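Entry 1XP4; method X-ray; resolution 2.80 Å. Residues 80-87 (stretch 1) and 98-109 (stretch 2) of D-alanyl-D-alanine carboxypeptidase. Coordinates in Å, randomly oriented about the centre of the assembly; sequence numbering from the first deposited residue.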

ATOM      1  N   GLU A  80     -22.839 -14.881   6.633  1.00 71.87           N
ATOM      2  CA  GLU A  80     -21.593 -15.591   6.486  1.00 70.42           C
ATOM      3  C   GLU A  80     -20.665 -14.576   5.843  1.00 68.12           C
ATOM      4  O   GLU A  80     -20.344 -14.624   4.653  1.00 69.25           O
ATOM      5  N   ALA A  81     -20.304 -13.609   6.679  1.00 63.60           N
ATOM      6  CA  ALA A  81     -19.418 -12.509   6.349  1.00 59.55           C
ATOM      7  C   ALA A  81     -18.417 -12.564   7.485  1.00 56.24           C
ATOM      8  O   ALA A  81     -18.806 -12.536   8.655  1.00 57.10           O
ATOM      9  N   SER A  82     -17.136 -12.663   7.151  1.00 51.09           N
ATOM     10  CA  SER A  82     -16.112 -12.743   8.179  1.00 46.54           C
ATOM     11  C   SER A  82     -16.284 -11.632   9.206  1.00 42.92           C
ATOM     12  O   SER A  82     -16.141 -10.445   8.908  1.00 43.50           O
ATOM     13  N   ASN A  83     -16.627 -12.042  10.420  1.00 37.22           N
ATOM     14  CA  ASN A  83     -16.840 -11.125  11.521  1.00 32.85           C
ATOM     15  C   ASN A  83     -16.454 -11.802  12.821  1.00 32.57           C
ATOM     16  O   ASN A  83     -15.978 -12.938  12.833  1.00 34.98           O
ATOM     17  N   ILE A  84     -16.674 -11.090  13.917  1.00 29.42           N
ATOM     18  CA  ILE A  84     -16.361 -11.589  15.245  1.00 25.77           C
ATOM     19  C   ILE A  84     -17.451 -11.063  16.170  1.00 24.49           C
ATOM     20  O   ILE A  84     -18.076 -10.042  15.888  1.00 24.48           O
ATOM     21  N   PRO A  85     -17.702 -11.758  17.284  1.00 22.74           N
ATOM     22  CA  PRO A  85     -18.738 -11.311  18.217  1.00 22.15           C
ATOM     23  C   PRO A  85     -18.513  -9.875  18.670  1.00 23.96           C
ATOM     24  O   PRO A  85     -17.388  -9.493  18.980  1.00 26.51           O
HETATM   25  N   MSE A  86     -19.583  -9.081  18.696  1.00 24.00           N
HETATM   26  CA  MSE A  86     -19.512  -7.685  19.134  1.00 22.13           C
HETATM   27  C   MSE A  86     -20.724  -7.375  19.991  1.00 23.34           C
HETATM   28  O   MSE A  86     -21.326  -6.310  19.883  1.00 24.97           O
ATOM     29  N   GLU A  87     -21.065  -8.319  20.855  1.00 25.41           N
ATOM     30  CA  GLU A  87     -22.231  -8.196  21.718  1.00 25.65           C
ATOM     31  C   GLU A  87     -22.240  -7.016  22.667  1.00 22.81           C
ATOM     32  O   GLU A  87     -23.260  -6.721  23.270  1.00 23.13           O
ATOM     33  N   GLU A  98      -7.909  -3.081  14.417  1.00 19.69           N
ATOM     34  CA  GLU A  98      -7.217  -4.349  14.531  1.00 20.20           C
ATOM     35  C   GLU A  98      -8.131  -5.444  13.981  1.00 19.46           C
ATOM     36  O   GLU A  98      -7.692  -6.290  13.203  1.00 20.86           O
ATOM     37  N   ALA A  99      -9.404  -5.417  14.373  1.00 17.48           N
ATOM     38  CA  ALA A  99     -10.372  -6.409  13.909  1.00 15.18           C
ATOM     39  C   ALA A  99     -10.542  -6.353  12.384  1.00 15.98           C
ATOM     40  O   ALA A  99     -10.678  -7.388  11.726  1.00 17.07           O
ATOM     41  N   THR A 100     -10.524  -5.144  11.827  1.00 13.96           N
ATOM     42  CA  THR A 100     -10.674  -4.957  10.389  1.00 13.52           C
ATOM     43  C   THR A 100      -9.503  -5.520   9.581  1.00 13.69           C
ATOM     44  O   THR A 100      -9.692  -6.344   8.686  1.00 16.39           O
ATOM     45  N   LEU A 101      -8.294  -5.077   9.897  1.00 11.42           N
ATOM     46  CA  LEU A 101      -7.118  -5.510   9.160  1.00 11.79           C
ATOM     47  C   LEU A 101      -6.651  -6.935   9.415  1.00 13.32           C
ATOM     48  O   LEU A 101      -6.165  -7.601   8.505  1.00 14.11           O
ATOM     49  N   VAL A 102      -6.803  -7.408  10.644  1.00 14.61           N
ATOM     50  CA  VAL A 102      -6.360  -8.752  10.987  1.00 14.81           C
ATOM     51  C   VAL A 102      -7.363  -9.866  10.688  1.00 16.50           C
ATOM     52  O   VAL A 102      -6.987 -10.929  10.189  1.00 14.29           O
ATOM     53  N   SER A 103      -8.635  -9.622  10.986  1.00 17.02           N
ATOM     54  CA  SER A 103      -9.665 -10.630  10.771  1.00 20.56           C
ATOM     55  C   SER A 103     -10.659 -10.294   9.658  1.00 21.67           C
ATOM     56  O   SER A 103     -11.565 -11.078   9.361  1.00 21.76           O
ATOM     57  N   SER A 104     -10.495  -9.129   9.049  1.00 20.93           N
ATOM     58  CA  SER A 104     -11.380  -8.709   7.977  1.00 21.55           C
ATOM     59  C   SER A 104     -12.833  -8.610   8.453  1.00 22.23           C
ATOM     60  O   SER A 104     -13.771  -8.798   7.671  1.00 23.38           O
ATOM     61  N   ALA A 105     -13.019  -8.314   9.736  1.00 20.04           N
ATOM     62  CA  ALA A 105     -14.363  -8.165  10.299  1.00 18.42           C
ATOM     63  C   ALA A 105     -15.092  -7.015   9.599  1.00 17.88           C
ATOM     64  O   ALA A 105     -14.658  -5.859   9.672  1.00 18.70           O
ATOM     65  N   ASN A 106     -16.202  -7.323   8.934  1.00 15.69           N
ATOM     66  CA  ASN A 106     -16.958  -6.295   8.216  1.00 14.19           C
ATOM     67  C   ASN A 106     -17.667  -5.294   9.130  1.00 12.70           C
ATOM     68  O   ASN A 106     -17.756  -4.108   8.806  1.00  9.15           O
ATOM     69  N   SER A 107     -18.174  -5.760  10.266  1.00 11.58           N
ATOM     70  CA  SER A 107     -18.839  -4.853  11.188  1.00 11.94           C
ATOM     71  C   SER A 107     -17.832  -3.891  11.788  1.00 12.26           C
ATOM     72  O   SER A 107     -18.190  -2.800  12.224  1.00 12.65           O
ATOM     73  N   ALA A 108     -16.567  -4.291  11.804  1.00 12.30           N
ATOM     74  CA  ALA A 108     -15.515  -3.412  12.298  1.00 14.33           C
ATOM     75  C   ALA A 108     -15.382  -2.266  11.280  1.00 14.61           C
ATOM     76  O   ALA A 108     -15.357  -1.090  11.645  1.00 14.88           O
ATOM     77  N   ALA A 109     -15.315  -2.624  10.000  1.00 12.21           N
ATOM     78  CA  ALA A 109     -15.192  -1.638   8.933  1.00 12.73           C
ATOM     79  C   ALA A 109     -16.372  -0.675   8.929  1.00 13.09           C
ATOM     80  O   ALA A 109     -16.190   0.544   8.997  1.00 14.48           O
TER

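Packing of an irregular segment, residues 80-87, against two helices and the turn between them, residues 98-109, in D-alanyl-D-alanine carboxypeptidase. The two stretches bury 434 Å² between them, and their nearest CA atoms, Asn83 CA and Ala105 CA, lie 4.0 Å apart. Along the first helix, Glu98 is out of reach of the segment, so Ala99 makes the first contact; Thr100 points away, and Leu101 and Val102 are out of reach. The CB of Ala99 points toward the segment and meets CD1 of Ile84 at 3.8 Å; Ile84 (chi1 p, chi2 t) leaves its own backbone sideways, but its extended CG1-CD1 arm brings the end of the side chain nearer to the helix. Ser103 (m) also points toward the segment, with its CB 4.4 Å from Ile84 CG2, a loose contact, while its OG is hydrogen-bonded elsewhere in the structure. Ser104 leaves the helix with positive phi. Its carbonyl O accepts a weak hydrogen bond from OG of Ser82 (p) at 3.3 Å; the carbonyl oxygens Ser82 O and Ser104 O are close, at 3.1 Å, but both are acceptors and do not bond. Ala105, at the N-cap position of the second helix, has no polar side chain to cap with. Its CA lies 3.2 Å from Ser82 O in a CA-H...O contact, and its CB sits 4.2 Å from CE of Met86 and 4.4 Å from CG1 of Ile84. The free amides of the first helical turn are instead met from the segment: Asn106 N donates to Ser82 O at 3.1 Å, and Ser107 N donates to Asn83 OD1 at 2.8 Å with a nearly straight N-H...O angle of 165°. Asn83 reaches this position with chi1 between wells at -102°, its side chain starting sideways and its end coming nearer the helix. Asn106 (m) also starts sideways, but its end comes nearer the segment, where ND2 lies 3.3 Å from CB of Ala81; its OD1 is hydrogen-bonded elsewhere. Ser107 (m) points its CB toward the segment, 3.7 Å from SE of Met86, a selenomethionine, and 3.3 Å from Asn83 OD1. Met86 (m, t, t) points toward the helix, and its CE reaches Ala108, 4.0 Å from CB and 3.6 Å from the backbone N. Ala109 is beyond reach, as are Glu80, Pro85 and Glu87 on the segment. The contact thus joins apolar packing by Ile84 and Met86 to polar pairing at the start of the second helix.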

ATOM      1  CB  GLU A  80     -21.801 -16.857   5.652  1.00 73.31           C
ATOM      2  CG  GLU A  80     -22.803 -17.823   6.307  1.00 76.30           C
ATOM      3  CD  GLU A  80     -22.565 -18.001   7.807  1.00 79.20           C
ATOM      4  OE1 GLU A  80     -22.557 -16.987   8.542  1.00 80.53           O
ATOM      5  OE2 GLU A  80     -22.395 -19.155   8.259  1.00 80.86           O
ATOM      6  CB  ALA A  81     -20.183 -11.180   6.382  1.00 58.79           C
ATOM      7  CB  SER A  82     -14.713 -12.712   7.549  1.00 46.41           C
ATOM      8  OG  SER A  82     -14.637 -11.780   6.488  1.00 46.39           O
ATOM      9  CB  ASN A  83     -18.308 -10.714  11.602  1.00 29.90           C
ATOM     10  CG  ASN A  83     -18.568  -9.336  11.033  1.00 27.80           C
ATOM     11  OD1 ASN A  83     -17.873  -8.373  11.361  1.00 24.74           O
ATOM     12  ND2 ASN A  83     -19.589  -9.231  10.191  1.00 25.63           N
ATOM     13  CB  ILE A  84     -14.978 -11.081  15.715  1.00 24.97           C
ATOM     14  CG1 ILE A  84     -14.980  -9.555  15.809  1.00 25.37           C
ATOM     15  CG2 ILE A  84     -13.906 -11.515  14.735  1.00 24.18           C
ATOM     16  CD1 ILE A  84     -13.652  -8.968  16.214  1.00 23.98           C
ATOM     17  CB  PRO A  85     -18.605 -12.301  19.367  1.00 21.66           C
ATOM     18  CG  PRO A  85     -18.106 -13.548  18.683  1.00 17.60           C
ATOM     19  CD  PRO A  85     -17.070 -13.004  17.751  1.00 20.05           C
HETATM   20  CB  MSE A  86     -19.491  -6.749  17.931  1.00 19.15           C
HETATM   21  CG  MSE A  86     -18.166  -6.716  17.221  1.00 20.92           C
HETATM   22 SE   MSE A  86     -18.197  -5.565  15.685  1.00 19.58          SE
HETATM   23  CE  MSE A  86     -16.574  -6.199  14.849  1.00 18.48           C
ATOM     24  CB  GLU A  87     -22.438  -9.502  22.491  1.00 27.20           C
ATOM     25  CG  GLU A  87     -22.955 -10.648  21.617  1.00 27.52           C
ATOM     26  CD  GLU A  87     -24.216 -10.264  20.852  1.00 30.88           C
ATOM     27  OE1 GLU A  87     -25.130  -9.692  21.488  1.00 32.45           O
ATOM     28  OE2 GLU A  87     -24.298 -10.532  19.629  1.00 28.65           O
ATOM     29  CB  GLU A  98      -6.866  -4.617  16.000  1.00 22.59           C
ATOM     30  CG  GLU A  98      -5.661  -5.523  16.214  1.00 22.11           C
ATOM     31  CD  GLU A  98      -4.589  -4.874  17.078  1.00 23.85           C
ATOM     32  OE1 GLU A  98      -4.204  -3.721  16.791  1.00 24.28           O
ATOM     33  OE2 GLU A  98      -4.120  -5.516  18.040  1.00 25.28           O
ATOM     34  CB  ALA A  99     -11.707  -6.193  14.594  1.00  9.43           C
ATOM     35  CB  THR A 100     -10.829  -3.452  10.026  1.00 13.27           C
ATOM     36  OG1 THR A 100     -12.083  -2.965  10.514  1.00 17.30           O
ATOM     37  CG2 THR A 100     -10.790  -3.248   8.528  1.00 11.88           C
ATOM     38  CB  LEU A 101      -5.969  -4.541   9.427  1.00 10.22           C
ATOM     39  CG  LEU A 101      -6.176  -3.126   8.885  1.00  8.31           C
ATOM     40  CD1 LEU A 101      -5.105  -2.196   9.416  1.00  7.50           C
ATOM     41  CD2 LEU A 101      -6.149  -3.167   7.371  1.00  4.63           C
ATOM     42  CB  VAL A 102      -5.980  -8.827  12.477  1.00 15.13           C
ATOM     43  CG1 VAL A 102      -5.539 -10.238  12.829  1.00 15.09           C
ATOM     44  CG2 VAL A 102      -4.877  -7.820  12.778  1.00 11.67           C
ATOM     45  CB  SER A 103     -10.418 -10.850  12.075  1.00 20.57           C
ATOM     46  OG  SER A 103      -9.498 -11.050  13.128  1.00 27.34           O
ATOM     47  CB  SER A 104     -11.275  -9.689   6.800  1.00 23.61           C
ATOM     48  OG  SER A 104     -11.886  -9.160   5.629  1.00 23.17           O
ATOM     49  CB  ALA A 105     -14.270  -7.885  11.790  1.00 16.64           C
ATOM     50  CB  ASN A 106     -17.968  -6.945   7.264  1.00 12.68           C
ATOM     51  CG  ASN A 106     -17.296  -7.766   6.174  1.00 11.26           C
ATOM     52  OD1 ASN A 106     -16.486  -7.246   5.405  1.00 11.42           O
ATOM     53  ND2 ASN A 106     -17.628  -9.054   6.105  1.00  6.39           N
ATOM     54  CB  SER A 107     -19.557  -5.627  12.277  1.00 14.74           C
ATOM     55  OG  SER A 107     -20.727  -6.215  11.734  1.00 22.37           O
ATOM     56  CB  ALA A 108     -14.199  -4.172  12.402  1.00 12.42           C
ATOM     57  CB  ALA A 109     -15.093  -2.335   7.573  1.00 10.81           C
TER